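PDB 7C6O: cobalamin biosynthesis protein CobN from Mycobacterium tuberculosis, which probably catalyses, as the large subunit of cobaltochelatase, the ATP-dependent insertion of cobalt into the corrin ring during cobalamin biosynthesis. Local coordinates for residues F590-D594 / H612-P616; G388-S394 / L701-G705; L609-L613 / E807-V811. All coordinates share one frame; numbering follows the deposited sequence.

Interaction 1. Residues F590-D594 / H612-P616; sequences FLVND and HLIPP
Leu591 and His612 pair side by side where two parallel strands end: 586-591 and 608-612 are neighbours in a mixed sheet, linked by a beta-alpha-beta crossover through helix 595-604. The two residues form a parallel beta bridge, made by two backbone bonds. His612 N reaches Phe590 O at 2.8 Å, while Val592 N reaches His612 O at 3.1 Å.

Both side chains stand on the same face of the sheet. The His612 ring folds back over the Leu591 backbone because its CG sits between the backbone N and the carbonyl carbon (chi1 68°). Leu591 CA then makes a CH-pi contact over one ring face, 3.7 Å from the ring centroid. The leucine's CG turns anti to N, and its CD1 follows the ring to His612 CE1 at 3.6 Å before meeting the backbone of Leu613 and Ile614. ND1 of His612 donates to Leu613 O at 2.9 Å, with the acceptor close to the ring plane; this fixes the rotation of the ring and marks ND1 as protonated. His702 meets the same ring with nearly parallel planes.

Beyond the bridge the chains part. Segment 590-594 closes a type I turn from Leu591 to Asp594, whose carboxylate forms a salt bridge with Arg892, and 612-616 runs on extended. The methyl CG2 of Ile614 fills the angle between them, 3.9 Å from Val592 CG1. The Asn593 side chain crosses that of Ile614 at about a right angle, and its buried OD1, which has no polar partner in the model, rests 3.3 Å from Ile614 CG2.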
ATOM      1  N   PHE A 590      -5.710   9.683   5.610  1.00 12.90           N
ATOM      2  CA  PHE A 590      -5.609   8.236   5.480  1.00 13.95           C
ATOM      3  C   PHE A 590      -5.109   7.607   6.771  1.00 15.53           C
ATOM      4  O   PHE A 590      -4.177   8.111   7.395  1.00 13.94           O
ATOM      5  CB  PHE A 590      -4.678   7.856   4.325  1.00 14.07           C
ATOM      6  CG  PHE A 590      -5.156   6.680   3.539  1.00 12.46           C
ATOM      7  CD1 PHE A 590      -4.937   5.393   3.996  1.00 12.24           C
ATOM      8  CD2 PHE A 590      -5.845   6.862   2.353  1.00 14.38           C
ATOM      9  CE1 PHE A 590      -5.391   4.306   3.278  1.00 13.52           C
ATOM     10  CE2 PHE A 590      -6.301   5.781   1.627  1.00 13.86           C
ATOM     11  CZ  PHE A 590      -6.074   4.504   2.086  1.00 11.25           C
ATOM     12  N   LEU A 591      -5.722   6.488   7.150  1.00 15.11           N
ATOM     13  CA  LEU A 591      -5.369   5.814   8.394  1.00 13.62           C
ATOM     14  C   LEU A 591      -3.919   5.336   8.364  1.00 12.10           C
ATOM     15  O   LEU A 591      -3.479   4.711   7.395  1.00 13.44           O
ATOM     16  CB  LEU A 591      -6.317   4.638   8.624  1.00 13.59           C
ATOM     17  CG  LEU A 591      -6.104   3.802   9.883  1.00 16.92           C
ATOM     18  CD1 LEU A 591      -6.211   4.659  11.142  1.00 16.69           C
ATOM     19  CD2 LEU A 591      -7.103   2.651   9.919  1.00 15.55           C
ATOM     20  N   VAL A 592      -3.187   5.617   9.447  1.00 11.11           N
ATOM     21  CA  VAL A 592      -1.741   5.397   9.469  1.00 12.67           C
ATOM     22  C   VAL A 592      -1.388   3.914   9.375  1.00 13.41           C
ATOM     23  O   VAL A 592      -0.339   3.558   8.820  1.00 12.36           O
ATOM     24  CB  VAL A 592      -1.126   6.046  10.727  1.00 14.57           C
ATOM     25  CG1 VAL A 592      -1.717   5.440  12.001  1.00 15.16           C
ATOM     26  CG2 VAL A 592       0.395   5.912  10.721  1.00 13.99           C
ATOM     27  N   ASN A 593      -2.233   3.022   9.896  1.00 12.78           N
ATOM     28  CA  ASN A 593      -1.910   1.600   9.898  1.00 13.00           C
ATOM     29  C   ASN A 593      -2.528   0.851   8.722  1.00 11.58           C
ATOM     30  O   ASN A 593      -2.642  -0.378   8.771  1.00 14.17           O
ATOM     31  CB  ASN A 593      -2.323   0.952  11.222  1.00 15.98           C
ATOM     32  CG  ASN A 593      -3.823   0.882  11.401  1.00 18.88           C
ATOM     33  OD1 ASN A 593      -4.468   1.886  11.694  1.00 19.84           O
ATOM     34  ND2 ASN A 593      -4.385  -0.311  11.252  1.00 20.09           N
ATOM     35  N   ASP A 594      -2.902   1.557   7.652  1.00 11.98           N
ATOM     36  CA  ASP A 594      -3.328   0.939   6.396  1.00 13.40           C
ATOM     37  C   ASP A 594      -2.372   1.361   5.281  1.00 14.99           C
ATOM     38  O   ASP A 594      -2.769   2.059   4.336  1.00 11.17           O
ATOM     39  CB  ASP A 594      -4.768   1.313   6.050  1.00 15.57           C
ATOM     40  CG  ASP A 594      -5.784   0.601   6.926  1.00 22.02           C
ATOM     41  OD1 ASP A 594      -5.380  -0.244   7.755  1.00 24.00           O
ATOM     42  OD2 ASP A 594      -6.991   0.886   6.785  1.00 24.96           O
ATOM     43  N   HIS A 612      -3.647   9.866   9.543  1.00 12.55           N
ATOM     44  CA  HIS A 612      -4.342  10.209  10.771  1.00 12.67           C
ATOM     45  C   HIS A 612      -4.265   9.060  11.766  1.00 13.14           C
ATOM     46  O   HIS A 612      -3.991   7.909  11.415  1.00 12.05           O
ATOM     47  CB  HIS A 612      -5.813  10.606  10.514  1.00 11.89           C
ATOM     48  CG  HIS A 612      -6.691   9.483  10.046  1.00 12.27           C
ATOM     49  ND1 HIS A 612      -7.137   8.485  10.885  1.00 15.12           N
ATOM     50  CD2 HIS A 612      -7.236   9.226   8.833  1.00 14.53           C
ATOM     51  CE1 HIS A 612      -7.904   7.649  10.205  1.00 13.16           C
ATOM     52  NE2 HIS A 612      -7.981   8.076   8.958  1.00 13.16           N
ATOM     53  N   LEU A 613      -4.520   9.406  13.023  1.00 12.31           N
ATOM     54  CA  LEU A 613      -4.329   8.486  14.130  1.00 14.23           C
ATOM     55  C   LEU A 613      -5.319   7.325  14.063  1.00 14.24           C
ATOM     56  O   LEU A 613      -6.398   7.416  13.470  1.00 12.59           O
ATOM     57  CB  LEU A 613      -4.477   9.236  15.456  1.00 12.23           C
ATOM     58  CG  LEU A 613      -4.017   8.527  16.730  1.00 15.57           C
ATOM     59  CD1 LEU A 613      -2.539   8.177  16.651  1.00 16.71           C
ATOM     60  CD2 LEU A 613      -4.303   9.394  17.942  1.00 16.40           C
ATOM     61  N   ILE A 614      -4.924   6.215  14.678  1.00 13.76           N
ATOM     62  CA  ILE A 614      -5.798   5.063  14.881  1.00 12.37           C
ATOM     63  C   ILE A 614      -6.950   5.478  15.790  1.00 15.92           C
ATOM     64  O   ILE A 614      -6.836   6.479  16.514  1.00 14.23           O
ATOM     65  CB  ILE A 614      -5.015   3.883  15.477  1.00 13.50           C
ATOM     66  CG1 ILE A 614      -4.495   4.244  16.871  1.00 14.83           C
ATOM     67  CG2 ILE A 614      -3.867   3.491  14.552  1.00 12.79           C
ATOM     68  CD1 ILE A 614      -3.991   3.056  17.665  1.00 14.15           C
ATOM     69  N   PRO A 615      -8.070   4.760  15.791  1.00 14.43           N
ATOM     70  CA  PRO A 615      -9.145   5.067  16.742  1.00 15.82           C
ATOM     71  C   PRO A 615      -8.662   4.906  18.172  1.00 15.00           C
ATOM     72  O   PRO A 615      -7.659   4.220  18.424  1.00 17.61           O
ATOM     73  CB  PRO A 615     -10.232   4.032  16.399  1.00 16.20           C
ATOM     74  CG  PRO A 615      -9.524   2.955  15.644  1.00 15.81           C
ATOM     75  CD  PRO A 615      -8.427   3.645  14.896  1.00 14.39           C
ATOM     76  N   PRO A 616      -9.333   5.532  19.136  1.00 14.63           N
ATOM     77  CA  PRO A 616      -8.995   5.273  20.537  1.00 16.53           C
ATOM     78  C   PRO A 616      -9.195   3.799  20.857  1.00 17.08           C
ATOM     79  O   PRO A 616     -10.137   3.165  20.376  1.00 17.44           O
ATOM     80  CB  PRO A 616      -9.972   6.166  21.312  1.00 18.14           C
ATOM     81  CG  PRO A 616     -11.117   6.367  20.380  1.00 18.08           C
ATOM     82  CD  PRO A 616     -10.508   6.411  19.003  1.00 15.53           C
TER

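Interaction 2. Residues G388-S394 / L701-G705; sequences GLDTPAS and LHILG
The N-terminus of helix 391-405 meets the loop 701-705, which lies between strand 696-698 and helix 710-722, and the two are stitched together by a single backbone bridge and a serine of the first helical turn. At the bridge, Leu389 and His702 have their CA atoms 4.8 Å apart. His702 N donates to Gly388 O at 3.0 Å, and His702 O takes the N-H of Asp390 at 2.8 Å, in the carbonyl plane and nearly straight (169°).

Asp390 is the N-cap: its OD1 accepts from Ala393 N, which approaches from above the carboxylate plane, while OD2 bonds to ND1 of His1135. Still in the first turn, Ser394 OG donates to Asp390 O, which also accepts from Ser394 N. The hydroxyl oxygen in turn receives Leu704 N at 3.0 Å. With OG beside its own backbone N (chi1 -62°), the hydroxyl is placed to bond both the helix start and the loop.

Apolar groups fill in around these bonds. Leu389 CD1 comes to 3.3 Å from His702 O and also touches the histidine's CD2, the two side chains crossing at a slant. Leu701 CB lies over the backbone N and CB of Asp390. Ile703 packs its CG1 and CD1 on Ala393 CB, CD1 at 3.9 Å, while Leu704 CB packs on Ser394 CB. NE2 of His702 points away from the helix to Glu807, and Lys1138 of helix 1136-1157 bonds to Leu389 O. A lone backbone bridge and a serine hydroxyl thus join a loop remote in sequence to an Asp N-capped helix start.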
ATOM      1  N   GLY A 388     -11.801   3.232  10.819  1.00 27.07           N
ATOM      2  CA  GLY A 388     -11.377   3.838  12.066  1.00 28.09           C
ATOM      3  C   GLY A 388     -11.691   5.308  12.229  1.00 24.18           C
ATOM      4  O   GLY A 388     -11.339   5.887  13.265  1.00 20.23           O
ATOM      5  N   LEU A 389     -12.353   5.933  11.260  1.00 18.12           N
ATOM      6  CA  LEU A 389     -12.519   7.378  11.233  1.00 16.11           C
ATOM      7  C   LEU A 389     -13.991   7.756  11.328  1.00 15.85           C
ATOM      8  O   LEU A 389     -14.842   7.159  10.659  1.00 14.82           O
ATOM      9  CB  LEU A 389     -11.913   7.962   9.948  1.00 14.66           C
ATOM     10  CG  LEU A 389     -11.860   9.484   9.806  1.00 17.01           C
ATOM     11  CD1 LEU A 389     -10.839  10.072  10.767  1.00 17.34           C
ATOM     12  CD2 LEU A 389     -11.535   9.876   8.370  1.00 20.09           C
ATOM     13  N   ASP A 390     -14.284   8.753  12.162  1.00 14.81           N
ATOM     14  CA  ASP A 390     -15.599   9.394  12.185  1.00 14.69           C
ATOM     15  C   ASP A 390     -15.618  10.396  11.036  1.00 15.15           C
ATOM     16  O   ASP A 390     -15.247  11.563  11.189  1.00 10.45           O
ATOM     17  CB  ASP A 390     -15.859  10.062  13.533  1.00 15.26           C
ATOM     18  CG  ASP A 390     -17.289  10.579  13.678  1.00 17.95           C
ATOM     19  OD1 ASP A 390     -17.948  10.874  12.658  1.00 16.93           O
ATOM     20  OD2 ASP A 390     -17.752  10.705  14.831  1.00 16.30           O
ATOM     21  N   THR A 391     -16.051   9.925   9.867  1.00 14.46           N
ATOM     22  CA  THR A 391     -16.035  10.764   8.669  1.00 17.93           C
ATOM     23  C   THR A 391     -16.909  12.006   8.797  1.00 18.71           C
ATOM     24  O   THR A 391     -16.442  13.099   8.428  1.00 17.43           O
ATOM     25  CB  THR A 391     -16.438   9.927   7.450  1.00 21.14           C
ATOM     26  OG1 THR A 391     -16.139   8.548   7.701  1.00 27.29           O
ATOM     27  CG2 THR A 391     -15.681  10.385   6.213  1.00 21.75           C
ATOM     28  N   PRO A 392     -18.156  11.934   9.284  1.00 19.80           N
ATOM     29  CA  PRO A 392     -18.946  13.174   9.389  1.00 19.03           C
ATOM     30  C   PRO A 392     -18.352  14.187  10.350  1.00 18.19           C
ATOM     31  O   PRO A 392     -18.309  15.382  10.029  1.00 17.85           O
ATOM     32  CB  PRO A 392     -20.321  12.675   9.858  1.00 15.92           C
ATOM     33  CG  PRO A 392     -20.377  11.254   9.411  1.00 17.01           C
ATOM     34  CD  PRO A 392     -18.977  10.750   9.601  1.00 17.36           C
ATOM     35  N   ALA A 393     -17.894  13.750  11.526  1.00 15.66           N
ATOM     36  CA  ALA A 393     -17.302  14.691  12.472  1.00 17.92           C
ATOM     37  C   ALA A 393     -15.989  15.258  11.939  1.00 19.24           C
ATOM     38  O   ALA A 393     -15.683  16.437  12.158  1.00 18.88           O
ATOM     39  CB  ALA A 393     -17.090  14.017  13.827  1.00 16.09           C
ATOM     40  N   SER A 394     -15.206  14.435  11.237  1.00 15.88           N
ATOM     41  CA  SER A 394     -13.971  14.922  10.630  1.00 16.78           C
ATOM     42  C   SER A 394     -14.260  15.940   9.535  1.00 19.92           C
ATOM     43  O   SER A 394     -13.544  16.940   9.403  1.00 20.41           O
ATOM     44  CB  SER A 394     -13.163  13.752  10.068  1.00 17.24           C
ATOM     45  OG  SER A 394     -12.790  12.847  11.093  1.00 17.43           O
ATOM     46  N   LEU A 701     -14.127   6.342  17.670  1.00 14.93           N
ATOM     47  CA  LEU A 701     -13.576   6.552  16.341  1.00 14.72           C
ATOM     48  C   LEU A 701     -12.717   7.805  16.364  1.00 16.27           C
ATOM     49  O   LEU A 701     -12.955   8.723  17.151  1.00 17.36           O
ATOM     50  CB  LEU A 701     -14.678   6.690  15.283  1.00 18.09           C
ATOM     51  CG  LEU A 701     -15.618   5.493  15.130  1.00 16.91           C
ATOM     52  CD1 LEU A 701     -16.738   5.812  14.155  1.00 18.94           C
ATOM     53  CD2 LEU A 701     -14.839   4.274  14.670  1.00 17.77           C
ATOM     54  N   HIS A 702     -11.712   7.841  15.496  1.00 17.20           N
ATOM     55  CA  HIS A 702     -10.849   9.008  15.435  1.00 16.08           C
ATOM     56  C   HIS A 702     -11.562  10.154  14.731  1.00 14.88           C
ATOM     57  O   HIS A 702     -12.296   9.947  13.761  1.00 17.16           O
ATOM     58  CB  HIS A 702      -9.539   8.694  14.711  1.00 16.75           C
ATOM     59  CG  HIS A 702      -8.597   9.857  14.659  1.00 16.04           C
ATOM     60  ND1 HIS A 702      -8.076  10.440  15.795  1.00 16.65           N
ATOM     61  CD2 HIS A 702      -8.101  10.560  13.614  1.00 17.00           C
ATOM     62  CE1 HIS A 702      -7.291  11.446  15.451  1.00 17.43           C
ATOM     63  NE2 HIS A 702      -7.290  11.542  14.133  1.00 15.23           N
ATOM     64  N   ILE A 703     -11.353  11.364  15.241  1.00 13.14           N
ATOM     65  CA  ILE A 703     -11.802  12.592  14.596  1.00 13.42           C
ATOM     66  C   ILE A 703     -10.564  13.351  14.147  1.00 14.78           C
ATOM     67  O   ILE A 703      -9.648  13.583  14.946  1.00 15.54           O
ATOM     68  CB  ILE A 703     -12.672  13.447  15.532  1.00 15.68           C
ATOM     69  CG1 ILE A 703     -13.938  12.691  15.929  1.00 17.71           C
ATOM     70  CG2 ILE A 703     -13.040  14.770  14.865  1.00 17.37           C
ATOM     71  CD1 ILE A 703     -14.819  13.462  16.890  1.00 17.51           C
ATOM     72  N   LEU A 704     -10.534  13.719  12.868  1.00 14.45           N
ATOM     73  CA  LEU A 704      -9.365  14.359  12.278  1.00 15.41           C
ATOM     74  C   LEU A 704      -8.931  15.562  13.106  1.00 16.15           C
ATOM     75  O   LEU A 704      -9.742  16.432  13.433  1.00 17.61           O
ATOM     76  CB  LEU A 704      -9.694  14.784  10.844  1.00 17.48           C
ATOM     77  CG  LEU A 704      -8.636  14.644   9.752  1.00 24.49           C
ATOM     78  CD1 LEU A 704      -8.094  13.227   9.713  1.00 23.60           C
ATOM     79  CD2 LEU A 704      -9.242  15.015   8.406  1.00 23.54           C
ATOM     80  N   GLY A 705      -7.649  15.589  13.470  1.00 17.25           N
ATOM     81  CA  GLY A 705      -7.080  16.693  14.215  1.00 19.03           C
ATOM     82  C   GLY A 705      -7.305  16.663  15.711  1.00 22.55           C
ATOM     83  O   GLY A 705      -6.854  17.585  16.404  1.00 22.73           O
TER

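Interaction 3. Residues L609-L613 / E807-V811; sequences LVDHL and EIEQV
Glu807 OE2 is gripped by two groups: the backbone N-H of Leu613, at 2.9 Å, and the hydroxyl of Thr838. The amide meets the oxygen on its syn side but 31° out of the carboxylate plane, and the bond is bent (138° at the hydrogen). OE1 takes His702 NE2 and Gly705 N, so four groups hydrogen-bond to the buried carboxylate, which would probably favour its ionised form.

Glu807 stands at the start of helix 807-815. Its chain is extended beyond CG (chi2 166°) and runs past the end of strand 608-612, carrying the carboxylate alongside His612. There OE2 lies 3.1 Å from His612 CA, and the CB of that residue also borders the carboxylate. Further back, Glu807 CG rests against Asp611 O.

The apolar half of the contact hinges on Val610, which points toward the helix. Its CG1, anti to the backbone N (chi1 -179°), touches Glu807 O at 3.5 Å and Gln810 CB at 3.7 Å. CG2, beside the backbone N, meets Val811 CG2 at 4.0 Å; the side chains of Gln810 and Val811 each cross that of Val610 at about a right angle. Gln810 then bends at chi2 and carries its amide away from the strand to Arg813.

The strand and helix segments run antiparallel at 173°, their axes 8.6 Å apart, while Val811 also touches Leu398 of helix 391-405. Helix 807-815 thus packs obliquely beside strand 608-612, a buried glutamate of its first turn accepting the first N-H beyond the strand, at the margin of the mixed sheet of this alpha/beta domain.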
ATOM      1  N   LEU A 609      -1.026  12.048   0.777  1.00 12.59           N
ATOM      2  CA  LEU A 609      -1.688  11.586   1.987  1.00 13.93           C
ATOM      3  C   LEU A 609      -1.413  12.538   3.142  1.00 14.04           C
ATOM      4  O   LEU A 609      -0.356  13.166   3.224  1.00 14.54           O
ATOM      5  CB  LEU A 609      -1.217  10.182   2.368  1.00 12.50           C
ATOM      6  CG  LEU A 609      -1.302   9.075   1.317  1.00 13.50           C
ATOM      7  CD1 LEU A 609      -0.900   7.748   1.937  1.00 15.64           C
ATOM      8  CD2 LEU A 609      -2.694   8.989   0.703  1.00 11.26           C
ATOM      9  N   VAL A 610      -2.390  12.649   4.038  1.00 14.47           N
ATOM     10  CA  VAL A 610      -2.199  13.253   5.352  1.00 12.18           C
ATOM     11  C   VAL A 610      -2.674  12.196   6.336  1.00 15.79           C
ATOM     12  O   VAL A 610      -3.878  12.068   6.581  1.00 15.43           O
ATOM     13  CB  VAL A 610      -2.972  14.565   5.529  1.00 12.94           C
ATOM     14  CG1 VAL A 610      -2.709  15.149   6.914  1.00 15.34           C
ATOM     15  CG2 VAL A 610      -2.593  15.563   4.450  1.00 12.48           C
ATOM     16  N   ASP A 611      -1.748  11.413   6.882  1.00 14.68           N
ATOM     17  CA  ASP A 611      -2.224  10.263   7.631  1.00 12.64           C
ATOM     18  C   ASP A 611      -2.772  10.701   8.985  1.00 13.53           C
ATOM     19  O   ASP A 611      -2.462  11.781   9.494  1.00 17.21           O
ATOM     20  CB  ASP A 611      -1.141   9.181   7.765  1.00 14.45           C
ATOM     21  CG  ASP A 611       0.084   9.622   8.549  1.00 17.13           C
ATOM     22  OD1 ASP A 611       0.093  10.709   9.156  1.00 16.63           O
ATOM     23  OD2 ASP A 611       1.062   8.842   8.549  1.00 18.79           O
ATOM     24  N   HIS A 612      -3.647   9.866   9.543  1.00 12.55           N
ATOM     25  CA  HIS A 612      -4.342  10.209  10.771  1.00 12.67           C
ATOM     26  C   HIS A 612      -4.265   9.060  11.766  1.00 13.14           C
ATOM     27  O   HIS A 612      -3.991   7.909  11.415  1.00 12.05           O
ATOM     28  CB  HIS A 612      -5.813  10.606  10.514  1.00 11.89           C
ATOM     29  CG  HIS A 612      -6.691   9.483  10.046  1.00 12.27           C
ATOM     30  ND1 HIS A 612      -7.137   8.485  10.885  1.00 15.12           N
ATOM     31  CD2 HIS A 612      -7.236   9.226   8.833  1.00 14.53           C
ATOM     32  CE1 HIS A 612      -7.904   7.649  10.205  1.00 13.16           C
ATOM     33  NE2 HIS A 612      -7.981   8.076   8.958  1.00 13.16           N
ATOM     34  N   LEU A 613      -4.520   9.406  13.023  1.00 12.31           N
ATOM     35  CA  LEU A 613      -4.329   8.486  14.130  1.00 14.23           C
ATOM     36  C   LEU A 613      -5.319   7.325  14.063  1.00 14.24           C
ATOM     37  O   LEU A 613      -6.398   7.416  13.470  1.00 12.59           O
ATOM     38  CB  LEU A 613      -4.477   9.236  15.456  1.00 12.23           C
ATOM     39  CG  LEU A 613      -4.017   8.527  16.730  1.00 15.57           C
ATOM     40  CD1 LEU A 613      -2.539   8.177  16.651  1.00 16.71           C
ATOM     41  CD2 LEU A 613      -4.303   9.394  17.942  1.00 16.40           C
ATOM     42  N   GLU A 807      -3.242  17.376  12.186  1.00 15.75           N
ATOM     43  CA  GLU A 807      -3.738  16.675  11.003  1.00 17.84           C
ATOM     44  C   GLU A 807      -4.525  17.605  10.086  1.00 15.17           C
ATOM     45  O   GLU A 807      -4.342  17.592   8.863  1.00 15.12           O
ATOM     46  CB  GLU A 807      -4.600  15.485  11.424  1.00 15.25           C
ATOM     47  CG  GLU A 807      -3.810  14.302  11.954  1.00 16.48           C
ATOM     48  CD  GLU A 807      -4.690  13.289  12.660  1.00 16.53           C
ATOM     49  OE1 GLU A 807      -5.915  13.526  12.763  1.00 14.30           O
ATOM     50  OE2 GLU A 807      -4.154  12.258  13.117  1.00 16.08           O
ATOM     51  N   ILE A 808      -5.417  18.411  10.659  1.00 15.23           N
ATOM     52  CA  ILE A 808      -6.208  19.321   9.838  1.00 17.19           C
ATOM     53  C   ILE A 808      -5.337  20.460   9.321  1.00 19.69           C
ATOM     54  O   ILE A 808      -5.492  20.910   8.179  1.00 19.86           O
ATOM     55  CB  ILE A 808      -7.424  19.833  10.632  1.00 18.45           C
ATOM     56  CG1 ILE A 808      -8.446  18.707  10.810  1.00 17.49           C
ATOM     57  CG2 ILE A 808      -8.060  21.020   9.936  1.00 18.56           C
ATOM     58  CD1 ILE A 808      -9.696  19.121  11.559  1.00 20.18           C
ATOM     59  N   GLU A 809      -4.392  20.926  10.141  1.00 20.34           N
ATOM     60  CA  GLU A 809      -3.461  21.949   9.675  1.00 21.60           C
ATOM     61  C   GLU A 809      -2.676  21.464   8.463  1.00 20.35           C
ATOM     62  O   GLU A 809      -2.417  22.237   7.533  1.00 17.81           O
ATOM     63  CB  GLU A 809      -2.513  22.355  10.803  1.00 22.49           C
ATOM     64  CG  GLU A 809      -1.605  23.529  10.459  0.88 26.18           C
ATOM     65  CD  GLU A 809      -2.377  24.719   9.911  0.31 27.85           C
ATOM     66  OE1 GLU A 809      -2.087  25.148   8.774  0.63 29.01           O
ATOM     67  OE2 GLU A 809      -3.282  25.216  10.612  0.86 28.72           O
ATOM     68  N   GLN A 810      -2.310  20.179   8.440  1.00 19.26           N
ATOM     69  CA  GLN A 810      -1.546  19.660   7.311  1.00 18.16           C
ATOM     70  C   GLN A 810      -2.408  19.515   6.063  1.00 16.55           C
ATOM     71  O   GLN A 810      -1.896  19.639   4.945  1.00 16.72           O
ATOM     72  CB  GLN A 810      -0.895  18.325   7.677  1.00 20.39           C
ATOM     73  CG  GLN A 810       0.293  18.449   8.626  1.00 20.50           C
ATOM     74  CD  GLN A 810       1.505  19.116   7.986  1.00 26.91           C
ATOM     75  OE1 GLN A 810       1.582  19.257   6.765  1.00 30.04           O
ATOM     76  NE2 GLN A 810       2.457  19.529   8.811  1.00 31.05           N
ATOM     77  N   VAL A 811      -3.709  19.253   6.224  1.00 17.04           N
ATOM     78  CA  VAL A 811      -4.612  19.300   5.076  1.00 14.01           C
ATOM     79  C   VAL A 811      -4.664  20.713   4.508  1.00 15.63           C
ATOM     80  O   VAL A 811      -4.640  20.911   3.288  1.00 14.79           O
ATOM     81  CB  VAL A 811      -6.013  18.792   5.464  1.00 14.97           C
ATOM     82  CG1 VAL A 811      -6.999  19.033   4.328  1.00 17.26           C
ATOM     83  CG2 VAL A 811      -5.965  17.314   5.827  1.00 13.96           C
TER

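How the interactions relate
The three contacts crowd together, their centres 10 to 11 Å apart, inside the CobN/magnesium chelatase family region. Interactions 1 and 3 share His612 and Leu613 and lie on neighbouring strands, 586-591 and 608-612, of one mixed sheet. Along the chain, interaction 1 is nested within the long loop closed by interaction 2, whereas interactions 2 and 3 alternate. Segments as distant as 388-394 and 807-811 thus converge on the C-terminal end of strand 608-612. Glu807 bridges interactions 3 and 2, and the His702 and His612 rings join interactions 2 and 1, so the three form one largely buried cluster.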